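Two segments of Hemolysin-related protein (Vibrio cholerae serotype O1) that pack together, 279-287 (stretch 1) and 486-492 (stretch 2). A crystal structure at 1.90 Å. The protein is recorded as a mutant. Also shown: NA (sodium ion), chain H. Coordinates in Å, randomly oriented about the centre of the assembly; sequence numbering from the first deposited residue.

Stretch 1, residues 279-287: VSSFLGKPS
Stretch 2, residues 486-492: DGIDEVL

Two segments of one chain, at least 201 residues apart at any contact, pack with 391 Å² buried. Stretch 1 is mostly loop: V279 is extended (phi/psi -130/123), the chain turns a corner at S280 (-166/-178), continues through F282 (-99/-27) and G284 (173/169), and P286-S287 open a 3-10 segment. Stretch 2 runs from a loop, D486-D489 (I488 -112/128, D489 -72/141), into a strand, E490-L492. The register sets F282 CA 5.1 Å from D489 CA and K285 CA 5.3 Å from I488 CA, so the two chains run in opposite senses here.

Two hydrogen bonds cross the contact, both through D489. D489 N donates to S281 O (2.9 Å, N-H...O angle 159°). D489 CB points toward stretch 1, where, with chi1 m (-80°), D489 OD2 accepts a short bond from S280 OG (2.5 Å; serine chi1 t). Within stretch 1, F282 N makes a weak bond to S280 O (3.0 Å).

F282 points its CB away, but chi1 m (-70°) and chi2 -62° bring the ring back against stretch 2. F282 CE1 lies 3.7 Å from V491 CG2 (valine chi1 t), an apolar pair, and 3.8 Å from D489 CB. I488 (m, t) fits against backbone: I488 CG2 is 3.2 Å from F282 O, and I488 CG1 is 3.6 Å from G284 C.

Carbonyl oxygens of D489 and E490 meet the faintly positive ring-edge hydrogens of F282, D489 O 3.5 Å from F282 CD1. G284 O is buried without a partner.

G487 (87/-3) passes beside K285, modelled only to CB, and P286, whose CD is 3.9 Å from G487 O. A CB on G487 would jam against the preceding carbonyl O and lie 3.9 Å from K285 CB.

Sodium, a hard cation suited to oxygen ligands, is bound by D486 OD1 (2.5 Å; chi1 p), I488 O (2.2 Å), E490 OE2 (2.3 Å) and E490 OE1 (2.9 Å; chi1 m, chi2 p), plus two atoms elsewhere in the structure. D486 OD1 also accepts from I488 N (3.0 Å, 157°).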

ATOM      1  N   VAL A 279      -6.348   1.015  -4.078  1.00 19.24           N
ATOM      2  CA  VAL A 279      -6.785   1.122  -2.690  1.00 21.04           C
ATOM      3  C   VAL A 279      -5.955   2.215  -2.034  1.00 20.27           C
ATOM      4  O   VAL A 279      -4.720   2.138  -2.026  1.00 19.29           O
ATOM      5  CB  VAL A 279      -6.619  -0.209  -1.937  1.00 22.46           C
ATOM      6  CG1 VAL A 279      -7.137  -0.089  -0.506  1.00 22.53           C
ATOM      7  CG2 VAL A 279      -7.319  -1.340  -2.696  1.00 23.69           C
ATOM      8  N   SER A 280      -6.611   3.231  -1.491  1.00 18.97           N
ATOM      9  CA  SER A 280      -5.845   4.373  -1.002  1.00 19.38           C
ATOM     10  C   SER A 280      -6.722   5.255  -0.122  1.00 19.30           C
ATOM     11  O   SER A 280      -7.888   4.948   0.148  1.00 19.12           O
ATOM     12  CB  SER A 280      -5.269   5.172  -2.169  1.00 19.93           C
ATOM     13  OG  SER A 280      -4.184   5.959  -1.731  1.00 21.12           O
ATOM     14  N   SER A 281      -6.125   6.349   0.346  1.00 18.99           N
ATOM     15  CA  SER A 281      -6.832   7.374   1.116  1.00 23.76           C
ATOM     16  C   SER A 281      -7.595   8.255   0.132  1.00 22.66           C
ATOM     17  O   SER A 281      -7.126   9.306  -0.307  1.00 22.36           O
ATOM     18  CB  SER A 281      -5.853   8.193   1.953  1.00 27.10           C
ATOM     19  OG  SER A 281      -5.135   7.374   2.854  1.00 27.69           O
ATOM     20  N   PHE A 282      -8.794   7.794  -0.231  1.00 20.98           N
ATOM     21  CA  PHE A 282      -9.644   8.471  -1.202  1.00 21.22           C
ATOM     22  C   PHE A 282     -10.740   9.308  -0.562  1.00 22.61           C
ATOM     23  O   PHE A 282     -11.234  10.249  -1.193  1.00 21.86           O
ATOM     24  CB  PHE A 282     -10.341   7.454  -2.112  1.00 19.89           C
ATOM     25  CG  PHE A 282      -9.440   6.738  -3.075  1.00 19.55           C
ATOM     26  CD1 PHE A 282      -8.750   7.433  -4.048  1.00 19.48           C
ATOM     27  CD2 PHE A 282      -9.350   5.354  -3.059  1.00 19.98           C
ATOM     28  CE1 PHE A 282      -7.951   6.768  -4.962  1.00 19.60           C
ATOM     29  CE2 PHE A 282      -8.551   4.685  -3.975  1.00 19.31           C
ATOM     30  CZ  PHE A 282      -7.858   5.397  -4.928  1.00 19.14           C
ATOM     31  N   LEU A 283     -11.172   8.945   0.640  1.00 22.30           N
ATOM     32  CA  LEU A 283     -12.341   9.538   1.269  1.00 24.29           C
ATOM     33  C   LEU A 283     -11.981  10.569   2.328  1.00 25.02           C
ATOM     34  O   LEU A 283     -12.877  11.209   2.884  1.00 26.50           O
ATOM     35  CB  LEU A 283     -13.207   8.438   1.893  1.00 24.67           C
ATOM     36  CG  LEU A 283     -13.517   7.246   0.982  1.00 23.03           C
ATOM     37  CD1 LEU A 283     -14.475   6.286   1.687  1.00 24.52           C
ATOM     38  CD2 LEU A 283     -14.099   7.721  -0.334  1.00 22.45           C
ATOM     39  N   GLY A 284     -10.700  10.749   2.604  1.00 25.70           N
ATOM     40  CA  GLY A 284     -10.253  11.699   3.602  1.00 28.05           C
ATOM     41  C   GLY A 284      -8.763  11.538   3.794  1.00 27.72           C
ATOM     42  O   GLY A 284      -8.144  10.596   3.293  1.00 25.38           O
ATOM     43  N   LYS A 285      -8.183  12.490   4.510  1.00 26.58           N
ATOM     44  CA  LYS A 285      -6.771  12.384   4.834  1.00 27.34           C
ATOM     45  C   LYS A 285      -6.575  11.312   5.905  1.00 30.81           C
ATOM     46  O   LYS A 285      -7.445  11.113   6.753  1.00 32.25           O
ATOM     47  CB  LYS A 285      -6.227  13.726   5.324  1.00 27.97           C
ATOM     48  N   PRO A 286      -5.454  10.588   5.875  1.00 31.41           N
ATOM     49  CA  PRO A 286      -5.202   9.602   6.942  1.00 33.03           C
ATOM     50  C   PRO A 286      -5.370  10.170   8.344  1.00 35.52           C
ATOM     51  O   PRO A 286      -5.843   9.459   9.241  1.00 35.85           O
ATOM     52  CB  PRO A 286      -3.755   9.166   6.676  1.00 32.70           C
ATOM     53  CG  PRO A 286      -3.573   9.355   5.210  1.00 32.15           C
ATOM     54  CD  PRO A 286      -4.404  10.564   4.839  1.00 33.08           C
ATOM     55  N   SER A 287      -5.019  11.438   8.558  1.00 37.39           N
ATOM     56  CA  SER A 287      -5.166  12.040   9.880  1.00 41.62           C
ATOM     57  C   SER A 287      -6.623  12.182  10.300  1.00 43.23           C
ATOM     58  O   SER A 287      -6.902  12.244  11.503  1.00 41.72           O
ATOM     59  CB  SER A 287      -4.489  13.408   9.909  1.00 44.69           C
ATOM     60  OG  SER A 287      -5.122  14.298   9.009  1.00 48.11           O
ATOM     61  N   ASP A 486      -3.785  17.980  -1.153  1.00 28.73           N
ATOM     62  CA  ASP A 486      -4.501  18.060   0.114  1.00 29.52           C
ATOM     63  C   ASP A 486      -4.406  16.774   0.925  1.00 27.53           C
ATOM     64  O   ASP A 486      -5.083  16.645   1.948  1.00 29.98           O
ATOM     65  CB  ASP A 486      -5.971  18.424  -0.123  1.00 34.85           C
ATOM     66  CG  ASP A 486      -6.765  17.319  -0.818  1.00 36.54           C
ATOM     67  OD1 ASP A 486      -6.168  16.337  -1.317  1.00 32.53           O
ATOM     68  OD2 ASP A 486      -8.010  17.445  -0.864  1.00 36.47           O
ATOM     69  N   GLY A 487      -3.579  15.826   0.502  1.00 23.49           N
ATOM     70  CA  GLY A 487      -3.422  14.580   1.223  1.00 24.76           C
ATOM     71  C   GLY A 487      -4.415  13.498   0.858  1.00 23.70           C
ATOM     72  O   GLY A 487      -4.310  12.382   1.386  1.00 23.94           O
ATOM     73  N   ILE A 488      -5.367  13.788  -0.030  1.00 22.82           N
ATOM     74  CA  ILE A 488      -6.381  12.834  -0.468  1.00 21.68           C
ATOM     75  C   ILE A 488      -6.125  12.504  -1.933  1.00 20.60           C
ATOM     76  O   ILE A 488      -6.006  13.408  -2.765  1.00 21.64           O
ATOM     77  CB  ILE A 488      -7.801  13.400  -0.273  1.00 25.11           C
ATOM     78  CG1 ILE A 488      -7.995  13.840   1.184  1.00 23.34           C
ATOM     79  CG2 ILE A 488      -8.853  12.358  -0.679  1.00 26.53           C
ATOM     80  CD1 ILE A 488      -9.345  14.485   1.467  1.00 24.34           C
ATOM     81  N   ASP A 489      -6.045  11.213  -2.249  1.00 19.53           N
ATOM     82  CA  ASP A 489      -5.767  10.796  -3.617  1.00 19.15           C
ATOM     83  C   ASP A 489      -6.975  11.047  -4.510  1.00 21.52           C
ATOM     84  O   ASP A 489      -8.125  10.864  -4.098  1.00 18.59           O
ATOM     85  CB  ASP A 489      -5.403   9.311  -3.671  1.00 18.98           C
ATOM     86  CG  ASP A 489      -3.947   9.030  -3.288  1.00 23.45           C
ATOM     87  OD1 ASP A 489      -3.189   9.982  -3.003  1.00 20.26           O
ATOM     88  OD2 ASP A 489      -3.564   7.837  -3.280  1.00 21.58           O
ATOM     89  N   GLU A 490      -6.696  11.493  -5.733  1.00 19.72           N
ATOM     90  CA  GLU A 490      -7.629  11.429  -6.843  1.00 19.77           C
ATOM     91  C   GLU A 490      -7.476  10.083  -7.559  1.00 19.30           C
ATOM     92  O   GLU A 490      -6.515   9.338  -7.344  1.00 17.73           O
ATOM     93  CB  GLU A 490      -7.390  12.596  -7.811  1.00 18.04           C
ATOM     94  CG  GLU A 490      -7.911  13.954  -7.325  1.00 19.64           C
ATOM     95  CD  GLU A 490      -7.065  14.595  -6.222  1.00 22.32           C
ATOM     96  OE1 GLU A 490      -5.843  14.775  -6.424  1.00 21.26           O
ATOM     97  OE2 GLU A 490      -7.625  14.925  -5.151  1.00 22.16           O
ATOM     98  N   VAL A 491      -8.449   9.773  -8.416  1.00 17.52           N
ATOM     99  CA  VAL A 491      -8.487   8.534  -9.182  1.00 17.17           C
ATOM    100  C   VAL A 491      -8.168   8.841 -10.639  1.00 19.08           C
ATOM    101  O   VAL A 491      -8.711   9.788 -11.224  1.00 17.56           O
ATOM    102  CB  VAL A 491      -9.864   7.848  -9.082  1.00 17.79           C
ATOM    103  CG1 VAL A 491      -9.814   6.464  -9.731  1.00 17.95           C
ATOM    104  CG2 VAL A 491     -10.319   7.760  -7.635  1.00 19.26           C
ATOM    105  N   LEU A 492      -7.306   8.019 -11.229  1.00 16.34           N
ATOM    106  CA  LEU A 492      -6.947   8.124 -12.635  1.00 16.05           C
ATOM    107  C   LEU A 492      -7.603   6.968 -13.369  1.00 17.91           C
ATOM    108  O   LEU A 492      -7.385   5.807 -13.011  1.00 18.49           O
ATOM    109  CB  LEU A 492      -5.432   8.090 -12.833  1.00 17.69           C
ATOM    110  CG  LEU A 492      -4.613   9.229 -12.236  1.00 18.17           C
ATOM    111  CD1 LEU A 492      -4.454   9.071 -10.730  1.00 19.39           C
ATOM    112  CD2 LEU A 492      -3.258   9.271 -12.909  1.00 24.06           C
TER
HETATM  113 NA    NA H1007      -5.967  15.446  -3.650  1.00 20.83          NA